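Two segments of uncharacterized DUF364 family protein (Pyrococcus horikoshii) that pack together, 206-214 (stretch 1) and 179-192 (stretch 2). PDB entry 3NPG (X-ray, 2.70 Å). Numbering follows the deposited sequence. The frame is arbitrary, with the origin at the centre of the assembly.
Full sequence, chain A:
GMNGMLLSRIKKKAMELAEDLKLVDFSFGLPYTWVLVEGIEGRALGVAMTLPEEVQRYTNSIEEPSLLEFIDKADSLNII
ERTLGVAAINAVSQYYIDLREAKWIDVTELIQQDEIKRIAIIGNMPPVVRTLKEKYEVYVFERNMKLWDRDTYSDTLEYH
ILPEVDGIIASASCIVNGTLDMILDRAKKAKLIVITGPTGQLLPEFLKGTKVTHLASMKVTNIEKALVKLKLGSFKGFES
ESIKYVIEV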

# COMPACT_ATOMS: atom_id res chain seq x y z
N PHE A 206 -25.08 18.55 -15.09
CA PHE A 206 -23.72 18.97 -14.76
C PHE A 206 -22.70 18.37 -15.73
O PHE A 206 -21.63 18.95 -15.94
CB PHE A 206 -23.36 18.57 -13.31
CG PHE A 206 -24.20 19.21 -12.23
CD1 PHE A 206 -24.75 20.48 -12.41
CD2 PHE A 206 -24.34 18.61 -10.98
CE1 PHE A 206 -25.50 21.09 -11.40
CE2 PHE A 206 -25.07 19.23 -9.97
CZ PHE A 206 -25.65 20.46 -10.18
N LEU A 207 -23.04 17.21 -16.32
CA LEU A 207 -22.15 16.52 -17.26
C LEU A 207 -22.56 16.76 -18.73
O LEU A 207 -22.04 16.09 -19.62
CB LEU A 207 -22.09 15.01 -16.93
CG LEU A 207 -21.46 14.65 -15.57
CD1 LEU A 207 -21.66 13.20 -15.25
CD2 LEU A 207 -19.97 15.00 -15.55
N LYS A 208 -23.46 17.75 -18.97
CA LYS A 208 -23.86 18.13 -20.34
C LYS A 208 -22.66 18.67 -21.10
O LYS A 208 -21.91 19.49 -20.56
CB LYS A 208 -24.98 19.18 -20.31
CG LYS A 208 -26.38 18.60 -20.22
CD LYS A 208 -27.43 19.71 -20.21
CE LYS A 208 -28.84 19.18 -20.32
NZ LYS A 208 -29.19 18.81 -21.72
N GLY A 209 -22.46 18.17 -22.31
CA GLY A 209 -21.33 18.55 -23.14
C GLY A 209 -20.17 17.58 -23.07
O GLY A 209 -19.40 17.46 -24.02
N THR A 210 -20.03 16.87 -21.93
CA THR A 210 -18.96 15.88 -21.75
C THR A 210 -19.25 14.60 -22.54
O THR A 210 -20.35 14.44 -23.07
CB THR A 210 -18.70 15.59 -20.25
OG1 THR A 210 -19.79 14.83 -19.73
CG2 THR A 210 -18.48 16.85 -19.43
N LYS A 211 -18.27 13.69 -22.60
CA LYS A 211 -18.43 12.42 -23.31
C LYS A 211 -19.25 11.40 -22.49
O LYS A 211 -19.64 10.36 -23.03
CB LYS A 211 -17.06 11.83 -23.69
CG LYS A 211 -16.33 12.62 -24.77
CD LYS A 211 -15.06 11.90 -25.21
CE LYS A 211 -14.26 12.71 -26.20
NZ LYS A 211 -12.98 12.04 -26.54
N VAL A 212 -19.53 11.70 -21.19
CA VAL A 212 -20.34 10.83 -20.32
C VAL A 212 -21.73 10.65 -20.93
O VAL A 212 -22.39 11.64 -21.26
CB VAL A 212 -20.43 11.39 -18.86
CG1 VAL A 212 -21.29 10.49 -17.98
CG2 VAL A 212 -19.04 11.57 -18.25
N THR A 213 -22.17 9.39 -21.10
CA THR A 213 -23.47 9.10 -21.72
C THR A 213 -24.54 8.76 -20.69
O THR A 213 -25.70 9.12 -20.87
CB THR A 213 -23.31 8.01 -22.78
OG1 THR A 213 -22.77 6.84 -22.16
CG2 THR A 213 -22.43 8.45 -23.96
N HIS A 214 -24.16 8.04 -19.62
CA HIS A 214 -25.10 7.60 -18.59
C HIS A 214 -24.53 7.82 -17.19
O HIS A 214 -23.32 7.89 -17.01
CB HIS A 214 -25.45 6.11 -18.77
CG HIS A 214 -26.15 5.80 -20.06
ND1 HIS A 214 -25.44 5.67 -21.24
CD2 HIS A 214 -27.45 5.56 -20.30
CE1 HIS A 214 -26.35 5.39 -22.17
NE2 HIS A 214 -27.57 5.30 -21.64
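Stretch 2, residues 179-192: TLDMILDRAKKAKL

Stretch 2 carries a short helix that runs through Leu-184 to about Arg-186, supported by i to i+4 backbone bonds such as Leu-184 N to Leu-180 O at 3.1 Å, and then continues as loop until Leu-192, which is in strand conformation. Stretch 1 has no regular helix or strand along most of its length; a type II turn spans Leu-207 to Thr-210, closed by Thr-210 N to Leu-207 O at 3.2 Å. The backbone register fixes the direction. The CA atoms of Lys-211 and Leu-184 lie 6.1 Å apart and those of Thr-213 and Leu-192 5.9 Å apart, so both chains advance the same way along the contact, stretch 2 taking eight residues where stretch 1 takes two.

Lys-211 and Leu-184 cover the most surface, 95 and 83 Å² of the respective residues. Leu-184, with chi1 m and chi2 t, points toward stretch 1; its CD2 lies 3.6 Å from Val-212 CG2 and 3.9 Å from Lys-211 CB, while its CD1 is 4.0 Å from Thr-210 CB. Lys-211 extends from an m chi1 through three t angles, which carries its amine past the end of the helix. There Lys-211 NZ donates to Ala-187 O at 3.1 Å and, weakly, to Leu-184 O at 3.4 Å, bonding to carbonyls where the helix gives way to loop.

Leu-192, covered over 53 Å², makes the second anchor. Its CA-to-CB bond points away from stretch 1, yet the end of the side chain comes nearer: Leu-192 CD1 is 3.6 Å from Thr-213 OG1 and 3.4 Å from His-214 ND1, meeting the imidazole ring obliquely. Near the start of the helix, Leu-180 CD2 approaches Leu-207 CD2 only to 4.5 Å. The two stretches together bury 440 Å².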

# COMPACT_ATOMS: atom_id res chain seq x y z
N THR A 179 -9.51 11.74 -11.68
CA THR A 179 -9.13 10.99 -12.89
C THR A 179 -10.16 11.10 -14.03
O THR A 179 -9.86 10.73 -15.16
CB THR A 179 -8.82 9.52 -12.54
OG1 THR A 179 -9.94 8.94 -11.88
CG2 THR A 179 -7.59 9.37 -11.67
N LEU A 180 -11.37 11.64 -13.73
CA LEU A 180 -12.46 11.75 -14.71
C LEU A 180 -12.07 12.57 -15.94
O LEU A 180 -12.40 12.18 -17.07
CB LEU A 180 -13.74 12.31 -14.05
CG LEU A 180 -14.99 12.46 -14.98
CD1 LEU A 180 -15.37 11.13 -15.63
CD2 LEU A 180 -16.16 13.01 -14.22
N ASP A 181 -11.35 13.70 -15.74
CA ASP A 181 -10.91 14.58 -16.83
C ASP A 181 -10.03 13.84 -17.84
O ASP A 181 -10.20 14.02 -19.05
CB ASP A 181 -10.19 15.81 -16.29
CG ASP A 181 -11.10 16.82 -15.61
OD1 ASP A 181 -11.64 16.50 -14.53
OD2 ASP A 181 -11.23 17.94 -16.12
N MSE A 182 -9.10 13.00 -17.34
CA MSE A 182 -8.20 12.20 -18.19
C MSE A 182 -8.98 11.09 -18.92
O MSE A 182 -8.81 10.92 -20.13
CB MSE A 182 -7.05 11.60 -17.34
CG MSE A 182 -6.03 10.78 -18.16
SE MSE A 182 -6.53 8.91 -18.35
CE MSE A 182 -6.50 8.39 -16.49
N ILE A 183 -9.83 10.33 -18.18
CA ILE A 183 -10.64 9.24 -18.73
C ILE A 183 -11.45 9.69 -19.94
O ILE A 183 -11.43 9.03 -20.98
CB ILE A 183 -11.53 8.59 -17.62
CG1 ILE A 183 -10.66 7.82 -16.59
CG2 ILE A 183 -12.62 7.67 -18.23
CD1 ILE A 183 -11.35 7.56 -15.25
N LEU A 184 -12.12 10.85 -19.83
CA LEU A 184 -12.93 11.40 -20.92
C LEU A 184 -12.07 11.88 -22.09
O LEU A 184 -12.43 11.66 -23.24
CB LEU A 184 -13.83 12.54 -20.41
CG LEU A 184 -14.92 12.12 -19.42
CD1 LEU A 184 -15.66 13.32 -18.88
CD2 LEU A 184 -15.90 11.14 -20.05
N ASP A 185 -10.91 12.49 -21.79
CA ASP A 185 -9.98 12.95 -22.83
C ASP A 185 -9.42 11.78 -23.65
O ASP A 185 -9.26 11.90 -24.87
CB ASP A 185 -8.83 13.77 -22.20
CG ASP A 185 -7.65 14.03 -23.15
OD1 ASP A 185 -7.89 14.55 -24.26
OD2 ASP A 185 -6.50 13.75 -22.75
N ARG A 186 -9.15 10.63 -22.98
CA ARG A 186 -8.59 9.46 -23.65
C ARG A 186 -9.65 8.54 -24.25
O ARG A 186 -9.32 7.63 -25.01
CB ARG A 186 -7.66 8.68 -22.69
CG ARG A 186 -6.45 9.51 -22.20
CD ARG A 186 -5.61 10.05 -23.35
NE ARG A 186 -4.83 8.98 -24.00
CZ ARG A 186 -4.17 9.14 -25.14
NH1 ARG A 186 -4.18 10.31 -25.77
NH2 ARG A 186 -3.48 8.13 -25.66
N ALA A 187 -10.94 8.82 -23.97
CA ALA A 187 -12.06 8.05 -24.52
C ALA A 187 -12.33 8.46 -25.98
O ALA A 187 -13.41 8.98 -26.30
CB ALA A 187 -13.31 8.26 -23.68
N LYS A 188 -11.34 8.23 -26.87
CA LYS A 188 -11.37 8.67 -28.27
C LYS A 188 -12.46 7.97 -29.10
O LYS A 188 -13.12 8.62 -29.91
CB LYS A 188 -9.99 8.46 -28.94
CG LYS A 188 -8.80 8.99 -28.14
CD LYS A 188 -8.70 10.51 -28.17
CE LYS A 188 -7.43 10.99 -27.51
NZ LYS A 188 -7.44 12.46 -27.32
N LYS A 189 -12.60 6.64 -28.94
CA LYS A 189 -13.47 5.81 -29.77
C LYS A 189 -14.72 5.28 -28.99
O LYS A 189 -15.60 4.63 -29.59
CB LYS A 189 -12.63 4.64 -30.34
CG LYS A 189 -13.31 3.81 -31.40
CD LYS A 189 -12.35 2.83 -32.03
CE LYS A 189 -12.57 1.41 -31.55
NZ LYS A 189 -11.68 0.45 -32.25
N ALA A 190 -14.80 5.58 -27.68
CA ALA A 190 -15.90 5.10 -26.85
C ALA A 190 -17.21 5.78 -27.18
O ALA A 190 -17.25 7.01 -27.30
CB ALA A 190 -15.57 5.27 -25.38
N LYS A 191 -18.26 4.99 -27.39
CA LYS A 191 -19.61 5.50 -27.70
C LYS A 191 -20.53 5.40 -26.48
O LYS A 191 -21.61 6.00 -26.46
CB LYS A 191 -20.22 4.75 -28.92
CG LYS A 191 -19.89 3.25 -28.97
CD LYS A 191 -20.33 2.63 -30.29
CE LYS A 191 -20.01 1.16 -30.34
NZ LYS A 191 -20.45 0.56 -31.63
N LEU A 192 -20.06 4.70 -25.43
CA LEU A 192 -20.82 4.47 -24.21
C LEU A 192 -19.91 4.66 -22.98
O LEU A 192 -18.98 3.87 -22.79
CB LEU A 192 -21.42 3.04 -24.24
CG LEU A 192 -22.30 2.63 -23.06
CD1 LEU A 192 -23.61 3.41 -23.05
CD2 LEU A 192 -22.60 1.18 -23.12